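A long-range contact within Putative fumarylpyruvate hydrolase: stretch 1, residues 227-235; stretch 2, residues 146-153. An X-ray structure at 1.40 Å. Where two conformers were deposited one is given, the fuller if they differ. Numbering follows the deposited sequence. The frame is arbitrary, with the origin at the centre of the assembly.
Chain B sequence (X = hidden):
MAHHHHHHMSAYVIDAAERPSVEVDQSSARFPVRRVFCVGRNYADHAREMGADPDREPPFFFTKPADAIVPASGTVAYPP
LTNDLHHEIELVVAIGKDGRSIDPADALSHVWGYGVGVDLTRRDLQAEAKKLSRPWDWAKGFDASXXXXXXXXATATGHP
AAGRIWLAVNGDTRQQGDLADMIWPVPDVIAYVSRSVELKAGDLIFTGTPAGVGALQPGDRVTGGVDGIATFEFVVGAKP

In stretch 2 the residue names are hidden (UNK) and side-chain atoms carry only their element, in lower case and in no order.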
ATOM      1  N   ASP B 227       1.081 -22.562  16.917  1.00 10.29           N
ATOM      2  CA  ASP B 227       1.890 -23.311  17.877  1.00 10.61           C
ATOM      3  C   ASP B 227       3.387 -23.173  17.558  1.00  9.69           C
ATOM      4  O   ASP B 227       3.832 -23.406  16.418  1.00 10.98           O
ATOM      5  CB  ASP B 227       1.451 -24.773  17.933  1.00 11.28           C
ATOM      6  CG  ASP B 227       0.164 -24.983  18.720  1.00 11.37           C
ATOM      7  OD1 ASP B 227      -0.441 -24.023  19.254  1.00 13.34           O
ATOM      8  OD2 ASP B 227      -0.252 -26.146  18.852  1.00 14.04           O
ATOM      9  N   GLY B 228       4.167 -22.822  18.579  1.00 10.79           N
ATOM     10  CA  GLY B 228       5.611 -22.659  18.462  1.00 11.84           C
ATOM     11  C   GLY B 228       6.068 -21.301  17.956  1.00 11.44           C
ATOM     12  O   GLY B 228       7.268 -20.997  17.991  1.00 12.93           O
ATOM     13  N   ILE B 229       5.131 -20.469  17.479  1.00  9.61           N
ATOM     14  CA  ILE B 229       5.518 -19.192  16.897  1.00  9.69           C
ATOM     15  C   ILE B 229       5.182 -18.041  17.850  1.00 10.61           C
ATOM     16  O   ILE B 229       6.090 -17.336  18.311  1.00 15.11           O
ATOM     17  CB  ILE B 229       4.885 -18.958  15.492  1.00  9.85           C
ATOM     18  CG1 ILE B 229       5.257 -20.098  14.527  1.00 10.04           C
ATOM     19  CG2 ILE B 229       5.244 -17.580  14.931  1.00 10.89           C
ATOM     20  CD1 ILE B 229       6.745 -20.312  14.318  1.00 10.81           C
ATOM     21  N   ALA B 230       3.897 -17.869  18.166  1.00  9.11           N
ATOM     22  CA  ALA B 230       3.468 -16.825  19.109  1.00  9.12           C
ATOM     23  C   ALA B 230       2.026 -17.049  19.483  1.00  9.48           C
ATOM     24  O   ALA B 230       1.281 -17.711  18.747  1.00  9.75           O
ATOM     25  CB  ALA B 230       3.621 -15.448  18.476  1.00 10.57           C
ATOM     26  N   THR B 231       1.626 -16.496  20.622  1.00  9.61           N
ATOM     27  CA  THR B 231       0.215 -16.294  20.915  1.00  9.46           C
ATOM     28  C   THR B 231       0.020 -14.812  21.153  1.00  9.99           C
ATOM     29  O   THR B 231       0.993 -14.070  21.328  1.00 11.50           O
ATOM     30  CB  THR B 231      -0.261 -17.105  22.141  1.00 10.68           C
ATOM     31  OG1 THR B 231       0.482 -16.690  23.296  1.00 14.65           O
ATOM     32  CG2 THR B 231      -0.070 -18.601  21.897  1.00 13.08           C
ATOM     33  N   PHE B 232      -1.228 -14.377  21.170  1.00  9.39           N
ATOM     34  CA  PHE B 232      -1.531 -12.979  21.409  1.00  9.03           C
ATOM     35  C   PHE B 232      -2.854 -12.835  22.145  1.00  9.25           C
ATOM     36  O   PHE B 232      -3.705 -13.770  22.173  1.00  9.08           O
ATOM     37  CB  PHE B 232      -1.578 -12.154  20.109  1.00 10.32           C
ATOM     38  CG  PHE B 232      -2.704 -12.524  19.205  1.00  9.04           C
ATOM     39  CD1 PHE B 232      -3.974 -11.989  19.375  1.00  9.47           C
ATOM     40  CD2 PHE B 232      -2.497 -13.415  18.142  1.00  9.59           C
ATOM     41  CE1 PHE B 232      -5.027 -12.343  18.528  1.00  9.56           C
ATOM     42  CE2 PHE B 232      -3.548 -13.776  17.295  1.00  9.62           C
ATOM     43  CZ  PHE B 232      -4.819 -13.244  17.499  1.00 10.27           C
ATOM     44  N   GLU B 233      -3.019 -11.641  22.712  1.00  8.43           N
ATOM     45  CA  GLU B 233      -4.268 -11.234  23.366  1.00  8.22           C
ATOM     46  C   GLU B 233      -4.392  -9.720  23.218  1.00  7.76           C
ATOM     47  O   GLU B 233      -3.475  -8.999  23.569  1.00  9.83           O
ATOM     48  CB  GLU B 233      -4.242 -11.647  24.838  1.00  9.50           C
ATOM     49  CG  GLU B 233      -5.461 -11.191  25.665  1.00 10.35           C
ATOM     50  CD  GLU B 233      -5.629 -11.956  26.970  1.00 10.59           C
ATOM     51  OE1 GLU B 233      -5.069 -13.087  27.115  1.00 13.59           O
ATOM     52  OE2 GLU B 233      -6.327 -11.442  27.871  1.00 11.36           O
ATOM     53  N   PHE B 234      -5.503  -9.247  22.659  1.00  7.74           N
ATOM     54  CA  PHE B 234      -5.758  -7.795  22.574  1.00  7.76           C
ATOM     55  C   PHE B 234      -7.241  -7.529  22.674  1.00  8.14           C
ATOM     56  O   PHE B 234      -8.060  -8.455  22.565  1.00  8.79           O
ATOM     57  CB  PHE B 234      -5.135  -7.162  21.300  1.00  8.15           C
ATOM     58  CG  PHE B 234      -5.735  -7.612  19.975  1.00  8.34           C
ATOM     59  CD1 PHE B 234      -6.930  -7.078  19.502  1.00  8.36           C
ATOM     60  CD2 PHE B 234      -5.050  -8.511  19.149  1.00  9.26           C
ATOM     61  CE1 PHE B 234      -7.440  -7.452  18.256  1.00  9.06           C
ATOM     62  CE2 PHE B 234      -5.551  -8.879  17.900  1.00  9.08           C
ATOM     63  CZ  PHE B 234      -6.759  -8.364  17.455  1.00  8.63           C
ATOM     64  N   VAL B 235      -7.587  -6.271  22.927  1.00  8.45           N
ATOM     65  CA  VAL B 235      -8.972  -5.863  23.052  1.00  8.33           C
ATOM     66  C   VAL B 235      -9.306  -4.910  21.899  1.00  8.94           C
ATOM     67  O   VAL B 235      -8.542  -3.986  21.602  1.00  9.86           O
ATOM     68  CB  VAL B 235      -9.229  -5.189  24.435  1.00  9.93           C
ATOM     69  CG1 VAL B 235     -10.638  -4.638  24.539  1.00 11.96           C
ATOM     70  CG2 VAL B 235      -8.980  -6.193  25.557  1.00 11.58           C
ATOM     71  N   UNK B 146      -3.686  -4.591  10.411  1.00  8.01           N
ATOM     72  CA  UNK B 146      -2.834  -5.782  10.465  1.00  8.68           C
ATOM     73  C   UNK B 146      -2.080  -5.923  11.776  1.00  8.16           C
ATOM     74  O   UNK B 146      -0.841  -5.814  11.805  1.00  9.41           O
ATOM     75  N   UNK B 147      -2.825  -6.203  12.872  1.00  7.47           N
ATOM     76  CA  UNK B 147      -2.098  -6.493  14.104  1.00  8.38           C
ATOM     77  C   UNK B 147      -1.198  -7.731  13.946  1.00  8.00           C
ATOM     78  O   UNK B 147      -1.629  -8.738  13.381  1.00  8.83           O
ATOM     79  c   UNK B 147      -4.490  -6.464  14.494  1.00 12.34           C
ATOM     80  c   UNK B 147      -3.206  -6.772  15.150  1.00  9.72           C
ATOM     81  c   UNK B 147      -4.291  -6.260  13.037  1.00  8.77           C
ATOM     82  N   UNK B 148       0.042  -7.644  14.429  1.00  7.94           N
ATOM     83  CA  UNK B 148       1.021  -8.735  14.337  0.50  7.64           C
ATOM     84  C   UNK B 148       1.720  -8.868  15.697  1.00  8.18           C
ATOM     85  O   UNK B 148       2.004  -7.854  16.361  1.00 10.45           O
ATOM     86  c   UNK B 148       3.090  -9.612  13.085  0.50  5.90           C
ATOM     87  c   UNK B 148       2.062  -8.485  13.193  0.50  7.52           C
ATOM     88  c   UNK B 148       1.383  -8.294  11.837  0.50  8.89           C
ATOM     89  N   UNK B 149       2.049 -10.103  16.079  1.00  8.46           N
ATOM     90  CA  UNK B 149       2.846 -10.349  17.276  1.00  8.15           C
ATOM     91  C   UNK B 149       4.289  -9.926  17.082  1.00  7.80           C
ATOM     92  O   UNK B 149       4.754  -9.703  15.951  1.00  8.87           O
ATOM     93  o   UNK B 149       3.456 -12.607  16.607  1.00  7.97           O
ATOM     94  c   UNK B 149       2.842 -11.833  17.655  1.00  7.80           C
ATOM     95  c   UNK B 149       1.412 -12.315  17.937  1.00  9.41           C
ATOM     96  N   UNK B 150       5.044  -9.888  18.178  1.00  8.74           N
ATOM     97  CA  UNK B 150       6.477  -9.876  18.047  1.00  9.30           C
ATOM     98  C   UNK B 150       6.929 -11.038  17.137  1.00  9.31           C
ATOM     99  O   UNK B 150       6.323 -12.142  17.125  1.00 11.98           O
ATOM    100  c   UNK B 150       7.111  -9.964  19.432  1.00 11.09           C
ATOM    101  N   UNK B 151       7.958 -10.762  16.348  1.00  9.63           N
ATOM    102  CA  UNK B 151       8.519 -11.755  15.449  1.00 10.46           C
ATOM    103  C   UNK B 151       9.606 -12.576  16.114  1.00 10.40           C
ATOM    104  O   UNK B 151      10.342 -12.079  16.978  1.00 12.59           O
ATOM    105  c   UNK B 151       9.106 -11.072  14.215  1.00 10.57           C
ATOM    106  c   UNK B 151       8.927  -9.578  12.252  1.00 13.72           C
ATOM    107  c   UNK B 151       8.178 -10.114  13.458  1.00  9.96           C
ATOM    108  c   UNK B 151       6.854 -10.734  13.019  1.00 11.91           C
ATOM    109  N   UNK B 152       9.715 -13.830  15.675  1.00 10.35           N
ATOM    110  CA  UNK B 152      10.840 -14.690  16.052  1.00 10.47           C
ATOM    111  C   UNK B 152      11.695 -15.002  14.837  1.00  9.58           C
ATOM    112  O   UNK B 152      11.171 -15.275  13.749  1.00 10.60           O
ATOM    113  c   UNK B 152       9.594 -15.777  17.988  1.00 15.77           C
ATOM    114  c   UNK B 152       9.226 -17.114  18.586  1.00 18.91           C
ATOM    115  n   UNK B 152       9.543 -19.767  19.452  1.00 32.74           N
ATOM    116  c   UNK B 152      10.536 -18.897  19.643  1.00 21.65           C
ATOM    117  n   UNK B 152      10.398 -17.644  19.236  1.00 25.78           N
ATOM    118  c   UNK B 152      10.349 -15.984  16.685  1.00 13.01           C
ATOM    119  n   UNK B 152      11.672 -19.278  20.247  1.00 22.90           N
ATOM    120  N   UNK B 153      13.012 -14.996  15.012  1.00  9.92           N
ATOM    121  CA  UNK B 153      13.931 -15.357  13.928  1.00  9.67           C
ATOM    122  C   UNK B 153      13.720 -16.807  13.528  1.00  9.41           C
ATOM    123  O   UNK B 153      13.474 -17.672  14.379  1.00 10.52           O
ATOM    124  c   UNK B 153      15.371 -15.150  14.367  1.00 11.01           C
TER
HETATM  125  O   HOH W   1       6.842 -14.418  18.855  1.00 23.81           O

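Position 146 carries no side-chain atoms at all and lies out of reach of stretch 1, which makes it Gly146. At position 147 three carbons close a ring onto the backbone nitrogen; the CA-to-CB bond points toward stretch 1, and CB of position 147 sits 4.2 Å from CE2 of Phe234. The ring closure defines Pro147, and the touch is an apolar contact between two buried side chains.

Position 148 has three carbons, one carrying the other two directly at the branch next to CA. Its CA-to-CB bond points away from stretch 1, and the side chain makes no contact there, as expected of a neighbour to an inward-facing residue in extended chain. This is Val148, with chi1 in the t well.

At position 149 the first side-chain carbon carries one oxygen and one carbon. That outer carbon lies 3.7 Å from CB of Phe232, while the oxygen comes within 3.4 Å of CB of Ala230. The pattern is that of threonine. Thr149, chi1 p, is covered more than any other residue of its stretch. Its oxygen is not left unpaired against a methyl: OG1 of Thr149 donates a hydrogen bond to the backbone O of position 150, at 3.0 Å.

Position 150 has a single side-chain carbon, its CA-to-CB bond pointing sideways, and the backbone does the work: a water donates to O of position 150 and to O of Ile229, bridging the two carbonyls across the gap. One carbon means Ala150. Position 151 shows four carbons forked at the second; its CA-to-CB bond points away, and the side chain leaves stretch 1 untouched. This is Leu151.

Position 152 extends three carbons, a nitrogen, and a carbon bearing two more nitrogens. One terminal nitrogen lies 3.0 Å from O of Gly228, and the third carbon passes 3.2 Å from O of Ile229. The group is a guanidinium, so Arg152. Its NH2 donates to O of Gly228, a weak bond with an angle of 121°. Both carbonyls lie at the edge of the guanidinium, near its plane. Position 153 has one carbon, out of reach: Ala153, at the N-cap position before a helix.

The two stretches run roughly antiparallel, 152° apart, without a direct backbone-to-backbone hydrogen bond between them. The contact therefore rests on side chains and one water. At one end Pro147 meets Phe234; in the middle Thr149 fits against Ala230 and Phe232; at the other end Arg152 reaches backbone carbonyls of the loop before the strand. The rule is a graded one: apolar packing at the buried end, a polar reach to main-chain oxygens at the more open end.

Stretch 2 146-153: GPVTALRA
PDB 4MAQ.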